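PDB 1OXV: ABC transporter, ATP binding protein from Sulfolobus solfataricus, which couples ATP binding and hydrolysis to glucose uptake as the energy-supplying subunit of the ABC transporter complex GlcSTUV. Local coordinates for residues A[46-51]-A[193-198]; A[87-92]-A[164-169]; A[128-133]-A[146-151]. One frame throughout, in Å; residues are numbered along the deposited sequence.

Contact 1. Residues A[46-51]-A[193-198]; sequences TFMRII and TLLVVS. With ANP (phosphoaminophosphonic acid-adenylate ester), chain T.
Met-48 carries most of the apolar contact, because its side chain lies against both Val-197 and Leu-195 on the strand. Val-197 meets it tip to tip: methyl CG1 sits 3.6 Å from Met-48 CG, and methyl CG2 touches that same carbon and the terminal CE. With CG beside the backbone N (chi1 -73°) and further bends at chi2 and chi3, the methionine folds over the strand instead of running straight out. The Met-48 and Leu-195 side chains slide past each other in opposite directions, with Met-48 SD 3.5 Å from Leu-195 CD2. The other branch of the leucine serves two more helix residues. Leu-195 CD1 approaches the ring of Phe-47 obliquely, 3.7 Å from Phe-47 CE2, and more loosely meets Ile-51, whose CG1 is 4.1 Å away. Within the helix, that same CG1 rests over one face of the Phe-47 ring, offset toward the rim, making the ring and the isoleucine one hydrophobic patch. Met-48 and Leu-195 were each modelled in two conformers, so their distances describe one of them.

The polar interactions belong to the nucleotide. Thr-46 grips oxygen O1A of the alpha-phosphate of the bound ATP analogue twice, through its backbone N at 3.0 Å and through OG1 at 2.7 Å. A chi1 of -63° sets OG1 next to the backbone N, which lets both donors converge on one oxygen. Ser-40, Gly-43, Lys-44 and Thr-45 also hydrogen-bond the nucleotide.

Segment 46-51 of helix 44-52 runs roughly antiparallel to 193-198, at 157° between their short axes and 9.9 Å at closest approach. This is the P-loop NTPase arrangement: the helix after the Walker A loop packs on the core sheet by its apolar side while its first turn holds phosphate.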
loop_
_atom_site.group_PDB
_atom_site.type_symbol
_atom_site.label_atom_id
_atom_site.label_comp_id
_atom_site.label_asym_id
_atom_site.label_seq_id
_atom_site.Cartn_x
_atom_site.Cartn_y
_atom_site.Cartn_z
ATOM N N THR A 46 -13.442 4.705 1.385
ATOM C CA THR A 46 -14.639 4.858 0.592
ATOM C C THR A 46 -14.698 3.721 -0.438
ATOM O O THR A 46 -15.732 3.082 -0.639
ATOM C CB THR A 46 -14.647 6.222 -0.086
ATOM O OG1 THR A 46 -14.668 7.258 0.916
ATOM C CG2 THR A 46 -15.929 6.401 -0.885
ATOM N N PHE A 47 -13.577 3.475 -1.080
ATOM C CA PHE A 47 -13.482 2.405 -2.049
ATOM C C PHE A 47 -13.835 1.062 -1.427
ATOM O O PHE A 47 -14.661 0.311 -1.962
ATOM C CB PHE A 47 -12.090 2.384 -2.644
ATOM C CG PHE A 47 -11.885 1.319 -3.644
ATOM C CD1 PHE A 47 -12.376 1.445 -4.927
ATOM C CD2 PHE A 47 -11.205 0.186 -3.311
ATOM C CE1 PHE A 47 -12.183 0.448 -5.844
ATOM C CE2 PHE A 47 -11.009 -0.799 -4.229
ATOM C CZ PHE A 47 -11.493 -0.667 -5.492
ATOM N N MET A 48 -13.217 0.758 -0.292
ATOM C CA MET A 48 -13.424 -0.491 0.434
ATOM C C MET A 48 -14.897 -0.698 0.801
ATOM O O MET A 48 -15.431 -1.798 0.744
ATOM C CB MET A 48 -12.572 -0.452 1.703
ATOM C CG MET A 48 -11.080 -0.632 1.412
ATOM S SD MET A 48 -10.745 -2.120 0.461
ATOM C CE MET A 48 -10.158 -3.151 1.814
ATOM N N ARG A 49 -15.539 0.374 1.263
ATOM C CA ARG A 49 -16.928 0.315 1.673
ATOM C C ARG A 49 -17.856 0.048 0.485
ATOM O O ARG A 49 -18.895 -0.613 0.628
ATOM C CB ARG A 49 -17.342 1.603 2.409
ATOM C CG ARG A 49 -16.786 1.729 3.815
ATOM C CD ARG A 49 -17.088 3.069 4.518
ATOM N NE ARG A 49 -18.512 3.366 4.640
ATOM C CZ ARG A 49 -19.297 2.850 5.580
ATOM N NH1 ARG A 49 -18.801 2.023 6.484
ATOM N NH2 ARG A 49 -20.576 3.165 5.627
ATOM N N ILE A 50 -17.492 0.565 -0.681
ATOM C CA ILE A 50 -18.280 0.310 -1.878
ATOM C C ILE A 50 -18.112 -1.161 -2.275
ATOM O O ILE A 50 -19.081 -1.845 -2.641
ATOM C CB ILE A 50 -17.904 1.284 -2.998
ATOM C CG1 ILE A 50 -18.543 2.651 -2.730
ATOM C CG2 ILE A 50 -18.338 0.751 -4.351
ATOM C CD1 ILE A 50 -18.019 3.753 -3.593
ATOM N N ILE A 51 -16.899 -1.679 -2.168
ATOM C CA ILE A 51 -16.702 -3.088 -2.486
ATOM C C ILE A 51 -17.491 -3.951 -1.497
ATOM O O ILE A 51 -18.088 -4.942 -1.884
ATOM C CB ILE A 51 -15.238 -3.485 -2.440
ATOM C CG1 ILE A 51 -14.412 -2.664 -3.431
ATOM C CG2 ILE A 51 -15.096 -4.981 -2.727
ATOM C CD1 ILE A 51 -14.923 -2.693 -4.808
ATOM N N THR A 193 -10.074 -13.942 -2.688
ATOM C CA THR A 193 -9.603 -12.718 -3.277
ATOM C C THR A 193 -9.314 -11.823 -2.097
ATOM O O THR A 193 -10.087 -11.796 -1.148
ATOM C CB THR A 193 -10.709 -12.147 -4.138
ATOM O OG1 THR A 193 -10.926 -13.042 -5.233
ATOM C CG2 THR A 193 -10.310 -10.821 -4.769
ATOM N N LEU A 194 -8.217 -11.080 -2.150
ATOM C CA LEU A 194 -7.804 -10.248 -1.018
ATOM C C LEU A 194 -7.541 -8.800 -1.433
ATOM O O LEU A 194 -6.774 -8.515 -2.356
ATOM C CB LEU A 194 -6.565 -10.860 -0.343
ATOM C CG LEU A 194 -5.868 -10.044 0.744
ATOM C CD1 LEU A 194 -6.677 -9.975 2.024
ATOM C CD2 LEU A 194 -4.468 -10.595 1.042
ATOM N N LEU A 195 -8.211 -7.880 -0.761
ATOM C CA LEU A 195 -7.987 -6.473 -0.998
ATOM C C LEU A 195 -7.453 -5.866 0.301
ATOM O O LEU A 195 -8.093 -5.955 1.347
ATOM C CB LEU A 195 -9.289 -5.808 -1.401
ATOM C CG LEU A 195 -9.217 -4.665 -2.406
ATOM C CD1 LEU A 195 -10.641 -4.264 -2.853
ATOM C CD2 LEU A 195 -8.452 -3.486 -1.859
ATOM N N VAL A 196 -6.257 -5.286 0.246
ATOM C CA VAL A 196 -5.795 -4.585 1.435
ATOM C C VAL A 196 -5.424 -3.139 1.112
ATOM O O VAL A 196 -4.846 -2.835 0.077
ATOM C CB VAL A 196 -4.576 -5.327 1.983
ATOM C CG1 VAL A 196 -3.789 -5.954 0.835
ATOM C CG2 VAL A 196 -3.679 -4.364 2.738
ATOM N N VAL A 197 -5.833 -2.272 2.025
ATOM C CA VAL A 197 -5.605 -0.856 1.873
ATOM C C VAL A 197 -4.634 -0.377 2.916
ATOM O O VAL A 197 -4.590 -0.895 4.036
ATOM C CB VAL A 197 -6.908 -0.028 1.983
ATOM C CG1 VAL A 197 -7.643 -0.060 0.685
ATOM C CG2 VAL A 197 -7.785 -0.548 3.098
ATOM N N SER A 198 -3.835 0.607 2.534
ATOM C CA SER A 198 -2.884 1.188 3.450
ATOM C C SER A 198 -2.251 2.451 2.905
ATOM O O SER A 198 -2.209 2.676 1.697
ATOM C CB SER A 198 -1.758 0.199 3.740
ATOM O OG SER A 198 -0.753 0.845 4.496
HETATM P PG ANP T . -7.225 7.584 5.587
HETATM O O1G ANP T . -5.998 7.079 4.898
HETATM O O2G ANP T . -6.930 8.643 6.611
HETATM O O3G ANP T . -7.892 6.454 6.264
HETATM P PB ANP T . -9.000 7.470 3.244
HETATM O O1B ANP T . -8.067 7.267 2.119
HETATM O O2B ANP T . -9.513 6.174 3.758
HETATM N N3B ANP T . -8.220 8.304 4.461
HETATM P PA ANP T . -11.652 8.310 2.932
HETATM O O1A ANP T . -12.158 7.385 1.880
HETATM O O2A ANP T . -12.132 7.891 4.257
HETATM O O3A ANP T . -10.118 8.449 2.773
HETATM O "O5'" ANP T . -12.293 9.660 2.650
HETATM C "C5'" ANP T . -12.152 10.178 1.350
HETATM C "C4'" ANP T . -12.694 11.609 1.247
HETATM O "O4'" ANP T . -14.100 11.575 1.395
HETATM C "C3'" ANP T . -12.251 12.556 2.350
HETATM O "O3'" ANP T . -12.264 13.891 1.852
HETATM C "C2'" ANP T . -13.308 12.402 3.420
HETATM O "O2'" ANP T . -13.466 13.544 4.244
HETATM C "C1'" ANP T . -14.554 12.204 2.586
HETATM N N9 ANP T . -15.569 11.369 3.226
HETATM C C8 ANP T . -15.501 10.040 3.459
HETATM N N7 ANP T . -16.654 9.608 4.037
HETATM C C5 ANP T . -17.464 10.675 4.154
HETATM C C6 ANP T . -18.820 10.940 4.674
HETATM N N6 ANP T . -19.593 9.909 5.207
HETATM N N1 ANP T . -19.282 12.196 4.603
HETATM C C2 ANP T . -18.570 13.206 4.090
HETATM N N3 ANP T . -17.323 13.037 3.615
HETATM C C4 ANP T . -16.750 11.831 3.614
#

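Contact 2. Residues A[87-92]-A[164-169]. With ANP (phosphoaminophosphonic acid-adenylate ester), chain T.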
loop_
_atom_site.group_PDB
_atom_site.type_symbol
_atom_site.label_atom_id
_atom_site.label_comp_id
_atom_site.label_asym_id
_atom_site.label_seq_id
_atom_site.Cartn_x
_atom_site.Cartn_y
_atom_site.Cartn_z
ATOM N N VAL A 87 -12.162 -6.738 7.885
ATOM C CA VAL A 87 -11.473 -6.286 9.092
ATOM C C VAL A 87 -11.224 -4.813 8.821
ATOM O O VAL A 87 -10.338 -4.459 8.036
ATOM C CB VAL A 87 -10.147 -7.001 9.348
ATOM C CG1 VAL A 87 -9.450 -6.401 10.562
ATOM C CG2 VAL A 87 -10.363 -8.490 9.568
ATOM N N PHE A 88 -12.026 -3.943 9.432
ATOM C CA PHE A 88 -11.929 -2.517 9.124
ATOM C C PHE A 88 -10.938 -1.717 9.964
ATOM O O PHE A 88 -10.492 -2.161 11.014
ATOM C CB PHE A 88 -13.307 -1.861 9.101
ATOM C CG PHE A 88 -13.941 -1.870 7.738
ATOM C CD1 PHE A 88 -13.336 -1.204 6.681
ATOM C CD2 PHE A 88 -15.122 -2.553 7.503
ATOM C CE1 PHE A 88 -13.900 -1.212 5.421
ATOM C CE2 PHE A 88 -15.689 -2.565 6.240
ATOM C CZ PHE A 88 -15.072 -1.897 5.199
ATOM N N GLN A 89 -10.600 -0.526 9.473
ATOM C CA GLN A 89 -9.578 0.291 10.102
ATOM C C GLN A 89 -9.810 0.406 11.606
ATOM O O GLN A 89 -8.859 0.379 12.384
ATOM C CB GLN A 89 -9.514 1.678 9.456
ATOM C CG GLN A 89 -8.118 2.049 8.959
ATOM C CD GLN A 89 -7.672 3.426 9.414
ATOM O OE1 GLN A 89 -7.471 4.325 8.597
ATOM N NE2 GLN A 89 -7.500 3.586 10.720
ATOM N N THR A 90 -11.069 0.534 12.019
ATOM C CA THR A 90 -11.379 0.666 13.439
ATOM C C THR A 90 -12.127 -0.552 13.933
ATOM O O THR A 90 -13.133 -0.437 14.633
ATOM C CB THR A 90 -12.209 1.938 13.719
ATOM O OG1 THR A 90 -13.324 2.003 12.823
ATOM C CG2 THR A 90 -11.408 3.197 13.420
ATOM N N TRP A 91 -11.632 -1.722 13.555
ATOM C CA TRP A 91 -12.235 -2.959 13.995
ATOM C C TRP A 91 -12.136 -3.018 15.502
ATOM O O TRP A 91 -11.205 -2.484 16.098
ATOM C CB TRP A 91 -11.520 -4.168 13.387
ATOM C CG TRP A 91 -10.088 -4.322 13.838
ATOM C CD1 TRP A 91 -8.988 -3.708 13.307
ATOM C CD2 TRP A 91 -9.605 -5.145 14.907
ATOM N NE1 TRP A 91 -7.855 -4.097 13.978
ATOM C CE2 TRP A 91 -8.205 -4.981 14.966
ATOM C CE3 TRP A 91 -10.215 -6.005 15.825
ATOM C CZ2 TRP A 91 -7.410 -5.645 15.898
ATOM C CZ3 TRP A 91 -9.419 -6.672 16.747
ATOM C CH2 TRP A 91 -8.034 -6.484 16.778
ATOM N N ALA A 92 -13.104 -3.670 16.120
ATOM C CA ALA A 92 -13.066 -3.859 17.551
ATOM C C ALA A 92 -13.692 -5.196 17.871
ATOM O O ALA A 92 -14.697 -5.582 17.265
ATOM C CB ALA A 92 -13.809 -2.739 18.260
ATOM N N LEU A 164 -9.283 -5.902 3.946
ATOM C CA LEU A 164 -8.516 -5.418 5.075
ATOM C C LEU A 164 -8.210 -3.932 4.919
ATOM O O LEU A 164 -7.432 -3.523 4.054
ATOM C CB LEU A 164 -7.211 -6.204 5.236
ATOM C CG LEU A 164 -7.340 -7.726 5.281
ATOM C CD1 LEU A 164 -5.997 -8.363 5.552
ATOM C CD2 LEU A 164 -8.319 -8.146 6.337
ATOM N N ASP A 165 -8.798 -3.124 5.781
ATOM C CA ASP A 165 -8.560 -1.684 5.734
ATOM C C ASP A 165 -7.566 -1.286 6.824
ATOM O O ASP A 165 -7.905 -1.195 8.003
ATOM C CB ASP A 165 -9.876 -0.899 5.866
ATOM C CG ASP A 165 -9.724 0.577 5.500
ATOM O OD1 ASP A 165 -8.585 1.016 5.211
ATOM O OD2 ASP A 165 -10.698 1.368 5.455
ATOM N N GLU A 166 -6.327 -1.059 6.406
ATOM C CA GLU A 166 -5.252 -0.664 7.304
ATOM C C GLU A 166 -5.219 -1.540 8.544
ATOM O O GLU A 166 -5.395 -1.050 9.655
ATOM C CB GLU A 166 -5.402 0.800 7.706
ATOM C CG GLU A 166 -5.513 1.750 6.529
ATOM C CD GLU A 166 -4.942 3.125 6.829
ATOM O OE1 GLU A 166 -3.912 3.190 7.531
ATOM O OE2 GLU A 166 -5.517 4.140 6.363
ATOM N N PRO A 167 -4.901 -2.813 8.334
ATOM C CA PRO A 167 -4.902 -3.837 9.379
ATOM C C PRO A 167 -3.707 -3.794 10.312
ATOM O O PRO A 167 -3.856 -4.100 11.488
ATOM C CB PRO A 167 -4.805 -5.155 8.591
ATOM C CG PRO A 167 -4.676 -4.798 7.146
ATOM C CD PRO A 167 -4.435 -3.340 7.045
ATOM N N PHE A 168 -2.536 -3.447 9.784
ATOM C CA PHE A 168 -1.298 -3.512 10.561
ATOM C C PHE A 168 -0.891 -2.165 11.157
ATOM O O PHE A 168 0.281 -1.950 11.487
ATOM C CB PHE A 168 -0.174 -4.058 9.673
ATOM C CG PHE A 168 -0.611 -5.185 8.773
ATOM C CD1 PHE A 168 -0.563 -5.055 7.395
ATOM C CD2 PHE A 168 -1.087 -6.362 9.310
ATOM C CE1 PHE A 168 -0.979 -6.087 6.584
ATOM C CE2 PHE A 168 -1.498 -7.392 8.503
ATOM C CZ PHE A 168 -1.444 -7.261 7.145
ATOM N N SER A 169 -1.860 -1.268 11.306
ATOM C CA SER A 169 -1.604 0.054 11.851
ATOM C C SER A 169 -1.497 0.054 13.365
ATOM O O SER A 169 -0.743 0.835 13.945
HETATM P PG ANP T . -7.225 7.584 5.587
HETATM O O1G ANP T . -5.998 7.079 4.898
HETATM O O2G ANP T . -6.930 8.643 6.611
HETATM O O3G ANP T . -7.892 6.454 6.264
HETATM P PB ANP T . -9.000 7.470 3.244
HETATM O O1B ANP T . -8.067 7.267 2.119
HETATM O O2B ANP T . -9.513 6.174 3.758
HETATM N N3B ANP T . -8.220 8.304 4.461
HETATM P PA ANP T . -11.652 8.310 2.932
HETATM O O1A ANP T . -12.158 7.385 1.880
HETATM O O2A ANP T . -12.132 7.891 4.257
HETATM O O3A ANP T . -10.118 8.449 2.773
HETATM O "O5'" ANP T . -12.293 9.660 2.650
HETATM C "C5'" ANP T . -12.152 10.178 1.350
HETATM C "C4'" ANP T . -12.694 11.609 1.247
HETATM O "O4'" ANP T . -14.100 11.575 1.395
HETATM C "C3'" ANP T . -12.251 12.556 2.350
HETATM O "O3'" ANP T . -12.264 13.891 1.852
HETATM C "C2'" ANP T . -13.308 12.402 3.420
HETATM O "O2'" ANP T . -13.466 13.544 4.244
HETATM C "C1'" ANP T . -14.554 12.204 2.586
HETATM N N9 ANP T . -15.569 11.369 3.226
HETATM C C8 ANP T . -15.501 10.040 3.459
HETATM N N7 ANP T . -16.654 9.608 4.037
HETATM C C5 ANP T . -17.464 10.675 4.154
HETATM C C6 ANP T . -18.820 10.940 4.674
HETATM N N6 ANP T . -19.593 9.909 5.207
HETATM N N1 ANP T . -19.282 12.196 4.603
HETATM C C2 ANP T . -18.570 13.206 4.090
HETATM N N3 ANP T . -17.323 13.037 3.615
HETATM C C4 ANP T . -16.750 11.831 3.614
#
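Val-87 and Leu-164 pair as neighbours on parallel strands, and the tight part of the contact starts here. Their side chains lie side by side on one face of the sheet, with Val-87 CB 3.7 Å from Leu-164 CD2. The next residue fastens the backbones: Asp-165 N donates to Val-87 O over 3.0 Å, in a nearly straight bond of 168°. Beyond it strand 84-87 gives way to loop, and Phe-88 closes on Asp-165. The ring comes in obliquely, with Phe-88 CD1 3.6 Å from Asp-165 CB, and carboxylate oxygen OD2 lies in the ring plane at its edge. Placing CG anti to the backbone N (chi1 -167°) carries the Asp-165 carboxylate past this ring to the P-loop, where OD2 is hydrogen-bonded to Thr-45 OG1. One further backbone approach is a C-H...O contact, Gln-89 CA to Asp-165 O at 3.1 Å.

Toward the nucleotide the contact becomes more polar, strand pairing between the two segments has ended, and Gln-89 is partly open to solvent, whereas Glu-166 is buried. The two side chains run side by side in the same direction, Glu-166 extended beyond CG, Gln-89 bent at chi2. Their one close point is Gln-89 CG to Glu-166 CB, 3.2 Å. The amide and carboxylate planes are turned 51° against each other, so the two flat ends do not stack. Both ends arrive at the gamma-phosphate of the ATP analogue; Glu-166 OE2 is 3.3 Å from its O3G. The nearest atom of the Gln-89 side chain is about 4 Å from a magnesium ion.

Asp-165 and Glu-166 fit the end of the Walker B strand, and Gln-89 the Q-loop, of ABC ATPases. A backbone bond and apolar pairing anchor the strand end, which places amide and carboxylate beside the terminal phosphate, consistent with a site that responds to whether that phosphate is present.

Contact 3. Residues A[128-133]-A[146-151]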
loop_
_atom_site.group_PDB
_atom_site.type_symbol
_atom_site.label_atom_id
_atom_site.label_comp_id
_atom_site.label_asym_id
_atom_site.label_seq_id
_atom_site.Cartn_x
_atom_site.Cartn_y
_atom_site.Cartn_z
ATOM N N LEU A 128 -6.918 -20.521 12.172
ATOM C CA LEU A 128 -6.214 -19.374 12.746
ATOM C C LEU A 128 -5.400 -19.702 14.030
ATOM O O LEU A 128 -4.847 -18.805 14.664
ATOM C CB LEU A 128 -7.213 -18.244 13.020
ATOM C CG LEU A 128 -7.642 -17.350 11.845
ATOM C CD1 LEU A 128 -6.438 -16.644 11.246
ATOM C CD2 LEU A 128 -8.371 -18.124 10.753
ATOM N N ASP A 129 -5.312 -20.982 14.388
ATOM C CA ASP A 129 -4.553 -21.430 15.567
ATOM C C ASP A 129 -4.941 -20.695 16.862
ATOM O O ASP A 129 -4.070 -20.295 17.620
ATOM C CB ASP A 129 -3.049 -21.281 15.315
ATOM C CG ASP A 129 -2.186 -22.124 16.255
ATOM O OD1 ASP A 129 -2.669 -23.105 16.869
ATOM O OD2 ASP A 129 -0.980 -21.868 16.435
ATOM N N ILE A 130 -6.245 -20.521 17.108
ATOM C CA ILE A 130 -6.729 -19.935 18.370
ATOM C C ILE A 130 -7.828 -20.798 18.939
ATOM O O ILE A 130 -8.637 -20.343 19.746
ATOM C CB ILE A 130 -7.265 -18.516 18.208
ATOM C CG1 ILE A 130 -8.170 -18.441 16.973
ATOM C CG2 ILE A 130 -6.116 -17.534 18.152
ATOM C CD1 ILE A 130 -9.020 -17.224 16.906
ATOM N N HIS A 131 -7.865 -22.053 18.512
ATOM C CA HIS A 131 -8.876 -22.970 19.001
ATOM C C HIS A 131 -8.701 -23.155 20.514
ATOM O O HIS A 131 -9.670 -23.338 21.246
ATOM C CB HIS A 131 -8.737 -24.304 18.270
ATOM C CG HIS A 131 -9.742 -25.331 18.669
ATOM N ND1 HIS A 131 -9.489 -26.289 19.628
ATOM C CD2 HIS A 131 -10.999 -25.570 18.220
ATOM C CE1 HIS A 131 -10.549 -27.069 19.757
ATOM N NE2 HIS A 131 -11.479 -26.654 18.915
ATOM N N HIS A 132 -7.463 -23.072 20.977
ATOM C CA HIS A 132 -7.165 -23.288 22.392
ATOM C C HIS A 132 -7.486 -22.104 23.308
ATOM O O HIS A 132 -7.404 -22.224 24.525
ATOM C CB HIS A 132 -5.709 -23.708 22.576
ATOM C CG HIS A 132 -4.717 -22.688 22.115
ATOM N ND1 HIS A 132 -4.680 -22.224 20.822
ATOM C CD2 HIS A 132 -3.715 -22.057 22.770
ATOM C CE1 HIS A 132 -3.697 -21.346 20.700
ATOM N NE2 HIS A 132 -3.097 -21.227 21.867
ATOM N N VAL A 133 -7.865 -20.968 22.746
ATOM C CA VAL A 133 -8.211 -19.821 23.579
ATOM C C VAL A 133 -9.622 -19.318 23.297
ATOM O O VAL A 133 -9.937 -18.154 23.539
ATOM C CB VAL A 133 -7.212 -18.665 23.372
ATOM C CG1 VAL A 133 -5.844 -19.034 23.948
ATOM C CG2 VAL A 133 -7.100 -18.307 21.888
ATOM N N GLN A 146 -5.513 -11.448 19.275
ATOM C CA GLN A 146 -6.657 -10.607 18.998
ATOM C C GLN A 146 -6.844 -10.481 17.491
ATOM O O GLN A 146 -7.953 -10.630 16.981
ATOM C CB GLN A 146 -6.492 -9.249 19.672
ATOM C CG GLN A 146 -6.509 -9.352 21.204
ATOM C CD GLN A 146 -6.178 -8.050 21.896
ATOM O OE1 GLN A 146 -6.434 -7.896 23.089
ATOM N NE2 GLN A 146 -5.595 -7.113 21.156
ATOM N N GLN A 147 -5.754 -10.246 16.774
ATOM C CA GLN A 147 -5.823 -10.126 15.325
ATOM C C GLN A 147 -6.353 -11.424 14.725
ATOM O O GLN A 147 -7.122 -11.422 13.762
ATOM C CB GLN A 147 -4.458 -9.789 14.770
ATOM N N ARG A 148 -5.946 -12.548 15.298
ATOM C CA ARG A 148 -6.408 -13.834 14.805
ATOM C C ARG A 148 -7.907 -14.014 15.011
ATOM O O ARG A 148 -8.596 -14.517 14.133
ATOM C CB ARG A 148 -5.642 -14.976 15.454
ATOM C CG ARG A 148 -4.251 -15.179 14.880
ATOM C CD ARG A 148 -3.413 -16.183 15.650
ATOM N NE ARG A 148 -2.037 -16.191 15.189
ATOM C CZ ARG A 148 -1.568 -17.038 14.302
ATOM N NH1 ARG A 148 -2.369 -17.948 13.775
ATOM N NH2 ARG A 148 -0.304 -16.966 13.926
ATOM N N VAL A 149 -8.408 -13.625 16.178
ATOM C CA VAL A 149 -9.834 -13.692 16.433
ATOM C C VAL A 149 -10.602 -12.799 15.474
ATOM O O VAL A 149 -11.647 -13.192 14.966
ATOM C CB VAL A 149 -10.180 -13.293 17.877
ATOM C CG1 VAL A 149 -11.670 -13.189 18.030
ATOM C CG2 VAL A 149 -9.619 -14.302 18.829
ATOM N N ALA A 150 -10.093 -11.599 15.206
ATOM C CA ALA A 150 -10.763 -10.712 14.259
ATOM C C ALA A 150 -10.820 -11.346 12.866
ATOM O O ALA A 150 -11.829 -11.223 12.166
ATOM C CB ALA A 150 -10.073 -9.357 14.191
ATOM N N LEU A 151 -9.746 -12.027 12.473
ATOM C CA LEU A 151 -9.686 -12.659 11.154
ATOM C C LEU A 151 -10.676 -13.817 11.091
ATOM O O LEU A 151 -11.417 -13.973 10.111
ATOM C CB LEU A 151 -8.268 -13.166 10.876
ATOM C CG LEU A 151 -7.451 -12.445 9.813
ATOM C CD1 LEU A 151 -6.060 -13.059 9.755
ATOM C CD2 LEU A 151 -8.129 -12.448 8.426
#
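Leu-128 and Ile-130 pack against Arg-148, Val-149 and Leu-151 in a mostly buried contact, apolar apart from one hydrogen bond, between the turn leaving helix 114-127 and the flank of helix 143-155. That turn is a Schellman motif, with Asp-129 at positive phi as its C-prime residue. Arg-148 reaches back across it: NH1 donates to Leu-128 O at 2.8 Å, with an angle of 155° at the hydrogen. The oxygen lies near the guanidinium plane, but the donor stands well above the carbonyl plane. The chain, extended from CG to NE, brings Arg-148 CD to 3.9 Å from Ile-130 CG2; Arg-148 CB is nearer that methyl, at 3.7 Å.

The remaining contacts are apolar. Ile-130 turns CG1 between its backbone N and carbonyl carbon (chi1 45°), which sends CD1 at about a right angle onto Val-149, 3.5 Å from CG2. Leu-128 CD1 meets Leu-151 CD1 nearly crosswise, at 3.9 Å in one of the two conformers of Leu-151. An alanine here in place of Arg-148 removes the donor and the chain beyond CB, which would probably leave the Leu-128 carbonyl without this partner and open a gap beside Ile-130 CG2.

Ile-103 of helix 99-104 backs both Ile-130 and Val-149. Packing of the turn after helix 114-127 on the side of helix 143-155 belongs to the helical subdomain of ABC ATPases, in which helix 143-155 begins within the LSGGQ signature.

How the contacts relate
Contacts 1 and 2 share the core sheet, since strands 193-198 and 161-165 are neighbours in it. Their centres are 11 Å apart, and Leu-195 O to Leu-164 N and Val-197 N to Leu-164 O, each 2.9 Å, are probable hydrogen bonds joining them. Both reach the ATP analogue, contact 1 at the alpha-phosphate and contact 2 at the gamma-phosphate. Contact 3 lies away from the nucleotide, its centre about 22 Å from that of contact 1, but it touches contact 2: Trp-91 CE3 packs 3.7 Å from Ala-150 CB. The loop 87-92 therefore runs between the nucleotide site and helix 143-155, and contact 3 is nested along the chain within the other two.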